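Local coordinates for protein peptidylprolyl isomerase PrsA (Bacillus anthracis, PDB 6VJ4) that helps secreted proteins fold after their export from the cell, catalysing cis-trans isomerisation of peptidyl-proline bonds, at residues K51-A56 with K74-F79; N90-Q95 with K227-S232; K127-T132 with E137-Q142; G157-G162 with P166-A171. All coordinates share one frame; numbering follows the deposited sequence.

In the fold
Contacts 1 and 2 belong to the helical part of the chain and share helix 76-95, their centres about 22 Å apart; contacts 3 and 4 lie within the parvulin-type isomerase domain, on the other side of the chain's centre. Contact 2 closes the long loop in which that domain is inserted. Contacts 2 and 4 are buried, but chemically unlike: the first is a small meeting of aliphatic groups, the second combines a carboxylate hydrogen-bonded at both oxygens with two meeting aromatic rings. Contacts 1 and 3, farther from the centre and only partly buried, each bring helices together through apolar side chains, with charged groups at the margin. Only contact 4 has hydrogen bonds between its segments.

Contact 1: K51-A56 with K74-F79; sequences KEVQKA and KDEADF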
loop_
_atom_site.group_PDB
_atom_site.type_symbol
_atom_site.label_atom_id
_atom_site.label_comp_id
_atom_site.label_asym_id
_atom_site.label_seq_id
_atom_site.Cartn_x
_atom_site.Cartn_y
_atom_site.Cartn_z
ATOM N N LYS A 51 -0.540 -17.920 23.463
ATOM C CA LYS A 51 -1.576 -18.359 24.437
ATOM C C LYS A 51 -2.915 -18.536 23.712
ATOM O O LYS A 51 -3.626 -19.512 24.018
ATOM C CB LYS A 51 -1.703 -17.371 25.602
ATOM C CG LYS A 51 -2.886 -17.630 26.528
ATOM C CD LYS A 51 -2.794 -16.942 27.877
ATOM C CE LYS A 51 -1.724 -17.532 28.773
ATOM N NZ LYS A 51 -1.690 -16.874 30.101
ATOM N N GLU A 52 -3.238 -17.629 22.785
ATOM C CA GLU A 52 -4.522 -17.720 22.041
ATOM C C GLU A 52 -4.457 -18.934 21.104
ATOM O O GLU A 52 -5.497 -19.591 20.921
ATOM C CB GLU A 52 -4.793 -16.419 21.279
ATOM C CG GLU A 52 -6.201 -16.314 20.712
ATOM C CD GLU A 52 -7.313 -16.203 21.745
ATOM O OE1 GLU A 52 -7.000 -15.977 22.931
ATOM O OE2 GLU A 52 -8.491 -16.347 21.359
ATOM N N VAL A 53 -3.272 -19.216 20.549
ATOM C CA VAL A 53 -3.082 -20.392 19.642
ATOM C C VAL A 53 -3.292 -21.678 20.449
ATOM O O VAL A 53 -3.990 -22.577 19.944
ATOM C CB VAL A 53 -1.695 -20.395 18.967
ATOM C CG1 VAL A 53 -1.363 -21.755 18.369
ATOM C CG2 VAL A 53 -1.557 -19.299 17.917
ATOM N N GLN A 54 -2.700 -21.755 21.648
ATOM C CA GLN A 54 -2.809 -22.963 22.515
ATOM C C GLN A 54 -4.262 -23.166 22.955
ATOM O O GLN A 54 -4.679 -24.334 23.084
ATOM C CB GLN A 54 -1.897 -22.840 23.737
ATOM C CG GLN A 54 -0.415 -22.785 23.390
ATOM C CD GLN A 54 0.057 -24.011 22.646
ATOM O OE1 GLN A 54 -0.573 -25.068 22.671
ATOM N NE2 GLN A 54 1.193 -23.878 21.981
ATOM N N LYS A 55 -4.997 -22.074 23.173
ATOM C CA LYS A 55 -6.413 -22.175 23.608
ATOM C C LYS A 55 -7.208 -22.879 22.496
ATOM O O LYS A 55 -8.152 -23.619 22.823
ATOM C CB LYS A 55 -6.950 -20.778 23.947
ATOM C CG LYS A 55 -8.147 -20.755 24.888
ATOM C CD LYS A 55 -8.579 -19.363 25.306
ATOM C CE LYS A 55 -9.115 -18.529 24.163
ATOM N NZ LYS A 55 -9.668 -17.240 24.642
ATOM N N ALA A 56 -6.802 -22.685 21.236
ATOM C CA ALA A 56 -7.478 -23.326 20.082
ATOM C C ALA A 56 -7.041 -24.795 19.966
ATOM O O ALA A 56 -7.887 -25.628 19.576
ATOM C CB ALA A 56 -7.183 -22.560 18.816
ATOM N N LYS A 74 -3.614 -22.401 5.497
ATOM C CA LYS A 74 -2.475 -23.142 4.884
ATOM C C LYS A 74 -1.889 -24.130 5.900
ATOM O O LYS A 74 -1.923 -25.346 5.636
ATOM C CB LYS A 74 -1.375 -22.164 4.459
ATOM C CG LYS A 74 -1.838 -20.940 3.679
ATOM C CD LYS A 74 -2.046 -21.157 2.200
ATOM C CE LYS A 74 -2.607 -19.919 1.534
ATOM N NZ LYS A 74 -2.510 -19.990 0.058
ATOM N N ASP A 75 -1.355 -23.599 7.006
ATOM C CA ASP A 75 -0.728 -24.405 8.089
ATOM C C ASP A 75 -0.865 -23.641 9.414
ATOM O O ASP A 75 -1.606 -22.631 9.440
ATOM C CB ASP A 75 0.726 -24.744 7.740
ATOM C CG ASP A 75 1.585 -23.541 7.380
ATOM O OD1 ASP A 75 1.095 -22.400 7.516
ATOM O OD2 ASP A 75 2.736 -23.756 6.953
ATOM N N GLU A 76 -0.172 -24.096 10.463
ATOM C CA GLU A 76 -0.273 -23.453 11.803
ATOM C C GLU A 76 0.340 -22.045 11.761
ATOM O O GLU A 76 -0.123 -21.187 12.532
ATOM C CB GLU A 76 0.391 -24.326 12.867
ATOM C CG GLU A 76 0.358 -23.714 14.255
ATOM C CD GLU A 76 0.841 -24.633 15.363
ATOM O OE1 GLU A 76 1.209 -24.114 16.433
ATOM O OE2 GLU A 76 0.828 -25.865 15.159
ATOM N N ALA A 77 1.338 -21.826 10.899
ATOM C CA ALA A 77 1.972 -20.491 10.765
ATOM C C ALA A 77 0.928 -19.481 10.272
ATOM O O ALA A 77 0.918 -18.345 10.792
ATOM C CB ALA A 77 3.153 -20.564 9.828
ATOM N N ASP A 78 0.093 -19.886 9.306
ATOM C CA ASP A 78 -0.986 -19.022 8.754
ATOM C C ASP A 78 -1.959 -18.679 9.888
ATOM O O ASP A 78 -2.272 -17.485 10.055
ATOM C CB ASP A 78 -1.707 -19.709 7.589
ATOM C CG ASP A 78 -2.729 -18.839 6.872
ATOM O OD1 ASP A 78 -2.677 -17.603 7.044
ATOM O OD2 ASP A 78 -3.571 -19.407 6.143
ATOM N N PHE A 79 -2.387 -19.697 10.644
ATOM C CA PHE A 79 -3.323 -19.529 11.788
ATOM C C PHE A 79 -2.753 -18.496 12.774
ATOM O O PHE A 79 -3.460 -17.516 13.099
ATOM C CB PHE A 79 -3.587 -20.892 12.436
ATOM C CG PHE A 79 -4.492 -20.874 13.641
ATOM C CD1 PHE A 79 -5.831 -20.531 13.518
ATOM C CD2 PHE A 79 -4.022 -21.259 14.888
ATOM C CE1 PHE A 79 -6.667 -20.524 14.625
ATOM C CE2 PHE A 79 -4.863 -21.262 15.993
ATOM C CZ PHE A 79 -6.182 -20.893 15.859
#
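An aromatic ring meets a methyl group with its edge: Phe79 directs CZ at Ala56 CB, 3.5 Å away and near the ring plane. This is helix-helix packing in the helical foldase part of PrsA, where the start of helix 76-95 comes against helix 46-60 without a hydrogen bond between the two segments. The ring is carried across because CG of Phe79 stands anti to the backbone N (chi1 178°) on a bond already directed at the partner helix. One turn back from Ala56, Val53 takes the adjacent corner, its CA 4.2 Å from Phe79 CE2 at an oblique approach. Phe64 meets the Phe79 ring edge-to-face, and Leu68 and Leu73 touch it too, so the ring joins several elements. Behind it, the helix start is tied down: Asp75 is the N-cap, its OD1 accepting from Asp78 N at 3.2 Å, while Asp78 OD2 turns its anti lone pair to Lys74 N. At the margin of the contact the extended side chain of Glu76 passes Val53 at an angle; its OE1 forms a salt bridge with Lys57 and lies 4.0 Å from Val53 CG1.

Contact 2: N90-Q95 with K227-S232; sequences NKAIKQ and KKLLQS
Beside the meeting of Ala92 and Ile93 with Leu229, the shortest firm polar bond is a helical one, Gln95 N to Lys91 O at 2.9 Å, within the last turn of helix 76-95. No hydrogen bond runs from that turn to segment 227-232; a single methyl group does the bridging. Leu229 CD2 lies 3.9 Å from Ile93 CG1 and 4.2 Å from Ala92 CB, with Ala92 O at a similar range, so the leucine branch rests against two consecutive residues of the opposing helix. It gets there because Leu229 CG stands anti to the backbone N (chi1 174°), prolonging a bond that already heads for helix 76-95. Ile93 answers with its longer branch: CG1 swings to the side of its own backbone N (chi1 -62°) and offers its methylene to the leucine, the two side chains passing at a slant. Ile93 also touches Arg219 and Thr220 of helix 204-220, while Tyr42 touches Ala92. The residues that meet are more than 130 positions apart in the chain, consistent with other PrsA proteins, whose foldase part is built from N- and C-terminal portions of the sequence. With side chains that are aliphatic on both sides, the association of these two segments probably depends on shape and on exclusion of water, with no directional bond to fix their register.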
loop_
_atom_site.group_PDB
_atom_site.type_symbol
_atom_site.label_atom_id
_atom_site.label_comp_id
_atom_site.label_asym_id
_atom_site.label_seq_id
_atom_site.Cartn_x
_atom_site.Cartn_y
_atom_site.Cartn_z
ATOM N N ASN A 90 -8.300 -6.214 17.794
ATOM C CA ASN A 90 -9.062 -6.054 19.021
ATOM C C ASN A 90 -8.491 -4.885 19.823
ATOM O O ASN A 90 -9.288 -4.109 20.380
ATOM C CB ASN A 90 -9.058 -7.309 19.899
ATOM C CG ASN A 90 -9.937 -8.421 19.366
ATOM O OD1 ASN A 90 -10.634 -8.246 18.368
ATOM N ND2 ASN A 90 -9.926 -9.558 20.043
ATOM N N LYS A 91 -7.162 -4.786 19.882
ATOM C CA LYS A 91 -6.488 -3.698 20.634
ATOM C C LYS A 91 -6.783 -2.360 19.945
ATOM O O LYS A 91 -7.032 -1.368 20.665
ATOM C CB LYS A 91 -4.983 -3.974 20.727
ATOM C CG LYS A 91 -4.178 -2.956 21.521
ATOM C CD LYS A 91 -2.688 -3.242 21.542
ATOM C CE LYS A 91 -1.893 -2.191 22.291
ATOM N NZ LYS A 91 -0.438 -2.469 22.258
ATOM N N ALA A 92 -6.776 -2.346 18.608
ATOM C CA ALA A 92 -7.051 -1.117 17.824
ATOM C C ALA A 92 -8.498 -0.652 18.066
ATOM O O ALA A 92 -8.724 0.569 18.210
ATOM C CB ALA A 92 -6.817 -1.381 16.362
ATOM N N ILE A 93 -9.438 -1.592 18.076
ATOM C CA ILE A 93 -10.874 -1.247 18.296
ATOM C C ILE A 93 -11.031 -0.735 19.732
ATOM O O ILE A 93 -11.769 0.247 19.929
ATOM C CB ILE A 93 -11.783 -2.452 17.980
ATOM C CG1 ILE A 93 -11.663 -2.859 16.508
ATOM C CG2 ILE A 93 -13.229 -2.158 18.356
ATOM C CD1 ILE A 93 -12.345 -4.157 16.165
ATOM N N LYS A 94 -10.337 -1.359 20.686
ATOM C CA LYS A 94 -10.423 -0.911 22.100
ATOM C C LYS A 94 -9.847 0.506 22.215
ATOM O O LYS A 94 -10.425 1.310 22.962
ATOM C CB LYS A 94 -9.715 -1.906 23.026
ATOM C CG LYS A 94 -9.802 -1.573 24.508
ATOM C CD LYS A 94 -9.406 -2.707 25.431
ATOM C CE LYS A 94 -9.685 -2.378 26.885
ATOM N NZ LYS A 94 -9.357 -3.502 27.793
ATOM N N GLN A 95 -8.770 0.813 21.483
ATOM C CA GLN A 95 -8.161 2.167 21.553
ATOM C C GLN A 95 -8.977 3.171 20.729
ATOM O O GLN A 95 -8.833 4.368 20.994
ATOM C CB GLN A 95 -6.696 2.121 21.118
ATOM C CG GLN A 95 -5.824 1.369 22.114
ATOM C CD GLN A 95 -4.370 1.285 21.719
ATOM O OE1 GLN A 95 -3.598 0.542 22.315
ATOM N NE2 GLN A 95 -3.980 2.059 20.720
ATOM N N LYS A 227 -13.744 -2.718 9.583
ATOM C CA LYS A 227 -13.230 -2.593 8.191
ATOM C C LYS A 227 -13.065 -1.106 7.843
ATOM O O LYS A 227 -12.063 -0.769 7.182
ATOM C CB LYS A 227 -14.133 -3.389 7.240
ATOM C CG LYS A 227 -14.084 -4.897 7.468
ATOM C CD LYS A 227 -15.076 -5.702 6.663
ATOM C CE LYS A 227 -14.990 -7.182 6.974
ATOM N NZ LYS A 227 -15.969 -7.970 6.189
ATOM N N LYS A 228 -13.988 -0.248 8.287
ATOM C CA LYS A 228 -13.842 1.217 8.049
ATOM C C LYS A 228 -12.614 1.712 8.829
ATOM O O LYS A 228 -11.983 2.689 8.385
ATOM C CB LYS A 228 -15.131 1.954 8.434
ATOM C CG LYS A 228 -16.331 1.664 7.535
ATOM C CD LYS A 228 -17.656 2.196 8.061
ATOM C CE LYS A 228 -17.704 3.704 8.197
ATOM N NZ LYS A 228 -17.549 4.383 6.888
ATOM N N LEU A 229 -12.284 1.037 9.937
ATOM C CA LEU A 229 -11.099 1.388 10.767
ATOM C C LEU A 229 -9.828 0.982 10.016
ATOM O O LEU A 229 -8.813 1.683 10.149
ATOM C CB LEU A 229 -11.196 0.668 12.118
ATOM C CG LEU A 229 -9.986 0.807 13.042
ATOM C CD1 LEU A 229 -9.617 2.266 13.258
ATOM C CD2 LEU A 229 -10.246 0.125 14.376
ATOM N N LEU A 230 -9.891 -0.121 9.268
ATOM C CA LEU A 230 -8.713 -0.577 8.482
ATOM C C LEU A 230 -8.463 0.410 7.332
ATOM O O LEU A 230 -7.308 0.853 7.184
ATOM C CB LEU A 230 -8.971 -2.000 7.974
ATOM C CG LEU A 230 -7.870 -2.613 7.105
ATOM C CD1 LEU A 230 -6.509 -2.517 7.778
ATOM C CD2 LEU A 230 -8.200 -4.059 6.771
ATOM N N GLN A 231 -9.513 0.772 6.584
ATOM C CA GLN A 231 -9.386 1.715 5.436
ATOM C C GLN A 231 -8.831 3.064 5.917
ATOM O O GLN A 231 -7.986 3.644 5.208
ATOM C CB GLN A 231 -10.740 1.926 4.757
ATOM C CG GLN A 231 -11.321 0.668 4.126
ATOM C CD GLN A 231 -12.701 0.904 3.556
ATOM O OE1 GLN A 231 -13.230 2.013 3.592
ATOM N NE2 GLN A 231 -13.301 -0.150 3.025
ATOM N N SER A 232 -9.308 3.549 7.067
ATOM C CA SER A 232 -8.830 4.848 7.609
ATOM C C SER A 232 -7.364 4.723 8.038
ATOM O O SER A 232 -6.600 5.674 7.799
ATOM C CB SER A 232 -9.696 5.323 8.748
ATOM O OG SER A 232 -9.682 4.392 9.820
#

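Contact 3: K127-T132 with E137-Q142; sequences KKKLDT and EELAKQ
Within segment 127-132, Lys129 and Leu130 are the residues that touch Leu139 of the following helix. Lys127, at the start, turns away from that helix and bonds within its own: NZ meets the syn lone pair of Asp131 OD2 at 2.8 Å, one turn on, with a weaker bond to OD1. Lys129 is directed at the partner, yet it is the base of its side chain that touches, CB standing 4.0 Å from Leu139 CD1, while the rest of the chain runs on extended. Leu130 follows with the closer approach, its CD2 3.7 Å from Leu139 CD1. Both come from helix 120-131, which a short turn joins to helix 136-143 in the parvulin domain, so that the pair forms a helical hairpin beside the sheet. Leu139 puts CD1 against both Lys129 and Leu130, its chi1 of -91° well off a staggered value, and it also touches Ile115 of strand 110-117; Leu130, for its part, reaches Ile180. Farther on, the backbone N of Thr132 bonds to Lys129 O at 3.1 Å. On the facing helix, Lys141 NZ reaches Glu138 OE2 at 2.7 Å, from the syn side and 26° out of the carboxylate plane.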
loop_
_atom_site.group_PDB
_atom_site.type_symbol
_atom_site.label_atom_id
_atom_site.label_comp_id
_atom_site.label_asym_id
_atom_site.label_seq_id
_atom_site.Cartn_x
_atom_site.Cartn_y
_atom_site.Cartn_z
ATOM N N LYS A 127 -48.095 9.937 9.296
ATOM C CA LYS A 127 -48.076 11.005 10.328
ATOM C C LYS A 127 -49.450 11.703 10.378
ATOM O O LYS A 127 -49.966 11.927 11.485
ATOM C CB LYS A 127 -46.966 12.017 10.006
ATOM C CG LYS A 127 -46.823 13.166 10.992
ATOM C CD LYS A 127 -46.621 12.710 12.420
ATOM C CE LYS A 127 -46.064 13.778 13.344
ATOM N NZ LYS A 127 -46.925 14.976 13.397
ATOM N N LYS A 128 -50.003 12.021 9.219
ATOM C CA LYS A 128 -51.332 12.691 9.139
ATOM C C LYS A 128 -52.399 11.859 9.871
ATOM O O LYS A 128 -53.172 12.455 10.662
ATOM C CB LYS A 128 -51.700 12.941 7.676
ATOM C CG LYS A 128 -51.018 14.145 7.041
ATOM C CD LYS A 128 -51.506 14.425 5.638
ATOM C CE LYS A 128 -50.881 15.658 5.020
ATOM N NZ LYS A 128 -49.410 15.523 4.898
ATOM N N LYS A 129 -52.369 10.536 9.709
ATOM C CA LYS A 129 -53.373 9.634 10.346
ATOM C C LYS A 129 -53.162 9.616 11.861
ATOM O O LYS A 129 -54.147 9.750 12.616
ATOM C CB LYS A 129 -53.283 8.228 9.751
ATOM C CG LYS A 129 -53.887 8.059 8.363
ATOM C CD LYS A 129 -53.626 6.697 7.788
ATOM C CE LYS A 129 -54.166 6.514 6.385
ATOM N NZ LYS A 129 -53.772 5.189 5.849
ATOM N N LEU A 130 -51.916 9.464 12.302
ATOM C CA LEU A 130 -51.640 9.463 13.758
ATOM C C LEU A 130 -52.063 10.804 14.388
ATOM O O LEU A 130 -52.541 10.784 15.525
ATOM C CB LEU A 130 -50.154 9.217 13.976
ATOM C CG LEU A 130 -49.660 7.850 13.518
ATOM C CD1 LEU A 130 -48.138 7.812 13.463
ATOM C CD2 LEU A 130 -50.203 6.763 14.417
ATOM N N ASP A 131 -51.908 11.912 13.663
ATOM C CA ASP A 131 -52.243 13.239 14.241
ATOM C C ASP A 131 -53.754 13.355 14.493
ATOM O O ASP A 131 -54.126 14.170 15.358
ATOM C CB ASP A 131 -51.672 14.370 13.388
ATOM C CG ASP A 131 -50.171 14.567 13.571
ATOM O OD1 ASP A 131 -49.594 13.994 14.526
ATOM O OD2 ASP A 131 -49.591 15.323 12.784
ATOM N N THR A 132 -54.556 12.542 13.788
ATOM C CA THR A 132 -56.049 12.513 13.920
ATOM C C THR A 132 -56.464 11.652 15.120
ATOM O O THR A 132 -57.635 11.736 15.482
ATOM C CB THR A 132 -56.790 11.918 12.707
ATOM O OG1 THR A 132 -56.753 10.481 12.699
ATOM C CG2 THR A 132 -56.305 12.458 11.378
ATOM N N GLU A 137 -50.159 1.588 17.315
ATOM C CA GLU A 137 -49.848 0.135 17.330
ATOM C C GLU A 137 -50.478 -0.550 16.115
ATOM O O GLU A 137 -49.806 -1.403 15.482
ATOM C CB GLU A 137 -50.294 -0.438 18.673
ATOM C CG GLU A 137 -49.517 0.167 19.851
ATOM C CD GLU A 137 -49.615 1.680 20.098
ATOM O OE1 GLU A 137 -50.737 2.224 20.087
ATOM O OE2 GLU A 137 -48.544 2.330 20.309
ATOM N N GLU A 138 -51.733 -0.239 15.816
ATOM C CA GLU A 138 -52.391 -0.920 14.674
ATOM C C GLU A 138 -51.751 -0.478 13.355
ATOM O O GLU A 138 -51.631 -1.335 12.430
ATOM C CB GLU A 138 -53.909 -0.705 14.715
ATOM C CG GLU A 138 -54.553 -1.389 15.906
ATOM C CD GLU A 138 -54.391 -2.901 15.910
ATOM O OE1 GLU A 138 -54.468 -3.505 14.825
ATOM O OE2 GLU A 138 -54.133 -3.470 16.987
ATOM N N LEU A 139 -51.413 0.805 13.214
ATOM C CA LEU A 139 -50.755 1.236 11.953
ATOM C C LEU A 139 -49.383 0.580 11.835
ATOM O O LEU A 139 -48.993 0.251 10.719
ATOM C CB LEU A 139 -50.608 2.757 11.897
ATOM C CG LEU A 139 -51.738 3.534 11.264
ATOM C CD1 LEU A 139 -51.453 5.019 11.404
ATOM C CD2 LEU A 139 -51.926 3.153 9.790
ATOM N N ALA A 140 -48.687 0.378 12.944
ATOM C CA ALA A 140 -47.371 -0.278 12.866
ATOM C C ALA A 140 -47.558 -1.732 12.430
ATOM O O ALA A 140 -46.792 -2.210 11.593
ATOM C CB ALA A 140 -46.670 -0.205 14.193
ATOM N N LYS A 141 -48.558 -2.388 13.000
ATOM C CA LYS A 141 -48.804 -3.814 12.668
ATOM C C LYS A 141 -49.159 -3.952 11.190
ATOM O O LYS A 141 -48.815 -4.999 10.575
ATOM C CB LYS A 141 -49.884 -4.371 13.591
ATOM C CG LYS A 141 -49.401 -4.632 15.008
ATOM C CD LYS A 141 -50.333 -5.438 15.879
ATOM C CE LYS A 141 -51.728 -4.875 15.977
ATOM N NZ LYS A 141 -52.604 -5.723 16.826
ATOM N N GLN A 142 -49.819 -2.950 10.623
ATOM C CA GLN A 142 -50.232 -3.039 9.216
ATOM C C GLN A 142 -49.117 -2.561 8.283
ATOM O O GLN A 142 -48.863 -3.264 7.289
ATOM C CB GLN A 142 -51.523 -2.241 8.970
ATOM C CG GLN A 142 -51.990 -2.265 7.516
ATOM C CD GLN A 142 -52.276 -3.683 7.078
ATOM O OE1 GLN A 142 -52.846 -4.463 7.838
ATOM N NE2 GLN A 142 -51.828 -4.036 5.879
#

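Contact 4: G157-G162 with P166-A171; sequences GYFHSG and PEFETA
Phe159 and Phe168 approach each other at a slant: CZ of Phe159 lies near the plane of the Phe168 ring, at its edge, 4.0 Å from Phe168 CE1. They come from strand 155-159 and helix 166-174 of the parvulin fold, joined by a short loop. Phe168 is further met edge-to-face by His114 and His191, a grouping consistent with the aromatic and histidine-lined active-site cleft of parvulins. Phe159 CG sits between its backbone N and carbonyl carbon (chi1 56°), which turns the ring in toward the helix. The next residue of the helix, Glu169, sends out an extended chain whose carboxylate faces the loop and is held at both oxygens. Ser161 OG donates to Glu169 OE2 at 2.6 Å, and Gly162 N to Glu169 OE1 at 2.8 Å in a nearly straight bond of 171°. Each donor comes from the syn side but tilted somewhat out of the carboxylate plane, the two together limiting rotation of the group. These bonds belong to one of two modelled conformers of Glu169. OE2 has a salt bridge with Lys107 as well, which would probably favour a charged carboxylate at this buried place. One water completes the link between loop and helix, donating to Glu169 OE1 at 2.9 Å and to His160 O at 3.2 Å.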
loop_
_atom_site.group_PDB
_atom_site.type_symbol
_atom_site.label_atom_id
_atom_site.label_comp_id
_atom_site.label_asym_id
_atom_site.label_seq_id
_atom_site.Cartn_x
_atom_site.Cartn_y
_atom_site.Cartn_z
ATOM N N GLY A 157 -38.797 -1.460 22.711
ATOM C CA GLY A 157 -38.363 -1.649 24.109
ATOM C C GLY A 157 -37.320 -0.606 24.482
ATOM O O GLY A 157 -37.091 0.311 23.685
ATOM N N TYR A 158 -36.740 -0.734 25.671
ATOM C CA TYR A 158 -35.673 0.199 26.102
ATOM C C TYR A 158 -34.357 -0.131 25.399
ATOM O O TYR A 158 -33.998 -1.334 25.282
ATOM C CB TYR A 158 -35.497 0.146 27.619
ATOM C CG TYR A 158 -36.499 0.994 28.350
ATOM C CD1 TYR A 158 -36.284 2.353 28.494
ATOM C CD2 TYR A 158 -37.673 0.458 28.858
ATOM C CE1 TYR A 158 -37.208 3.171 29.121
ATOM C CE2 TYR A 158 -38.597 1.259 29.513
ATOM C CZ TYR A 158 -38.354 2.616 29.650
ATOM O OH TYR A 158 -39.285 3.431 30.210
ATOM N N PHE A 159 -33.645 0.911 24.983
ATOM C CA PHE A 159 -32.320 0.750 24.342
ATOM C C PHE A 159 -31.424 1.909 24.760
ATOM O O PHE A 159 -31.912 2.982 25.141
ATOM C CB PHE A 159 -32.452 0.656 22.822
ATOM C CG PHE A 159 -33.171 1.815 22.190
ATOM C CD1 PHE A 159 -34.553 1.789 22.037
ATOM C CD2 PHE A 159 -32.480 2.927 21.752
ATOM C CE1 PHE A 159 -35.219 2.860 21.468
ATOM C CE2 PHE A 159 -33.150 4.002 21.178
ATOM C CZ PHE A 159 -34.519 3.963 21.040
ATOM N N HIS A 160 -30.121 1.664 24.717
ATOM C CA HIS A 160 -29.140 2.716 25.068
ATOM C C HIS A 160 -28.639 3.448 23.824
ATOM O O HIS A 160 -28.776 2.956 22.696
ATOM C CB HIS A 160 -27.955 2.090 25.826
ATOM C CG HIS A 160 -28.253 1.663 27.227
ATOM N ND1 HIS A 160 -28.024 2.489 28.320
ATOM C CD2 HIS A 160 -28.719 0.497 27.730
ATOM C CE1 HIS A 160 -28.347 1.851 29.425
ATOM N NE2 HIS A 160 -28.788 0.635 29.091
ATOM N N SER A 161 -27.997 4.582 24.061
ATOM C CA SER A 161 -27.328 5.348 22.997
ATOM C C SER A 161 -26.364 4.405 22.258
ATOM O O SER A 161 -25.637 3.628 22.935
ATOM C CB SER A 161 -26.579 6.511 23.621
ATOM O OG SER A 161 -25.876 7.251 22.636
ATOM N N GLY A 162 -26.349 4.459 20.934
ATOM C CA GLY A 162 -25.486 3.591 20.116
ATOM C C GLY A 162 -26.205 2.362 19.602
ATOM O O GLY A 162 -25.668 1.721 18.679
ATOM N N PRO A 166 -27.576 6.524 14.075
ATOM C CA PRO A 166 -27.444 7.891 14.582
ATOM C C PRO A 166 -28.629 8.775 14.161
ATOM O O PRO A 166 -29.086 9.556 14.970
ATOM C CB PRO A 166 -26.141 8.423 13.957
ATOM C CG PRO A 166 -25.364 7.189 13.550
ATOM C CD PRO A 166 -26.369 6.072 13.365
ATOM N N GLU A 167 -29.080 8.640 12.907
ATOM C CA GLU A 167 -30.240 9.440 12.424
ATOM C C GLU A 167 -31.462 9.158 13.300
ATOM O O GLU A 167 -32.161 10.110 13.698
ATOM C CB GLU A 167 -30.575 9.103 10.973
ATOM C CG GLU A 167 -29.486 9.489 9.984
ATOM C CD GLU A 167 -28.303 8.541 9.831
ATOM O OE1 GLU A 167 -28.273 7.466 10.478
ATOM O OE2 GLU A 167 -27.405 8.886 9.050
ATOM N N PHE A 168 -31.708 7.883 13.575
ATOM C CA PHE A 168 -32.891 7.520 14.381
ATOM C C PHE A 168 -32.710 8.051 15.814
ATOM O O PHE A 168 -33.603 8.654 16.377
ATOM C CB PHE A 168 -33.041 6.009 14.453
ATOM C CG PHE A 168 -34.253 5.548 15.204
ATOM C CD1 PHE A 168 -34.244 5.458 16.583
ATOM C CD2 PHE A 168 -35.397 5.145 14.524
ATOM C CE1 PHE A 168 -35.362 5.025 17.272
ATOM C CE2 PHE A 168 -36.507 4.700 15.222
ATOM C CZ PHE A 168 -36.497 4.661 16.593
ATOM N N GLU A 169 -31.516 7.814 16.340
ATOM C CA GLU A 169 -31.215 8.203 17.742
ATOM C C GLU A 169 -31.356 9.714 17.920
ATOM O O GLU A 169 -31.923 10.125 18.950
ATOM C CB GLU A 169 -29.805 7.765 18.113
ATOM C CG GLU A 169 -29.415 8.213 19.505
ATOM C CD GLU A 169 -28.147 7.599 20.056
ATOM O OE1 GLU A 169 -27.789 6.462 19.643
ATOM O OE2 GLU A 169 -27.508 8.265 20.885
ATOM N N THR A 170 -30.816 10.490 16.975
ATOM C CA THR A 170 -30.839 11.967 17.068
ATOM C C THR A 170 -32.287 12.438 17.174
ATOM O O THR A 170 -32.599 13.291 18.039
ATOM C CB THR A 170 -30.097 12.615 15.897
ATOM O OG1 THR A 170 -28.722 12.256 16.057
ATOM C CG2 THR A 170 -30.261 14.118 15.872
ATOM N N ALA A 171 -33.157 11.869 16.339
ATOM C CA ALA A 171 -34.568 12.279 16.358
ATOM C C ALA A 171 -35.263 11.825 17.641
ATOM O O ALA A 171 -36.033 12.631 18.228
ATOM C CB ALA A 171 -35.262 11.701 15.146
HETATM O O HOH W 1 -29.837 4.448 20.117
#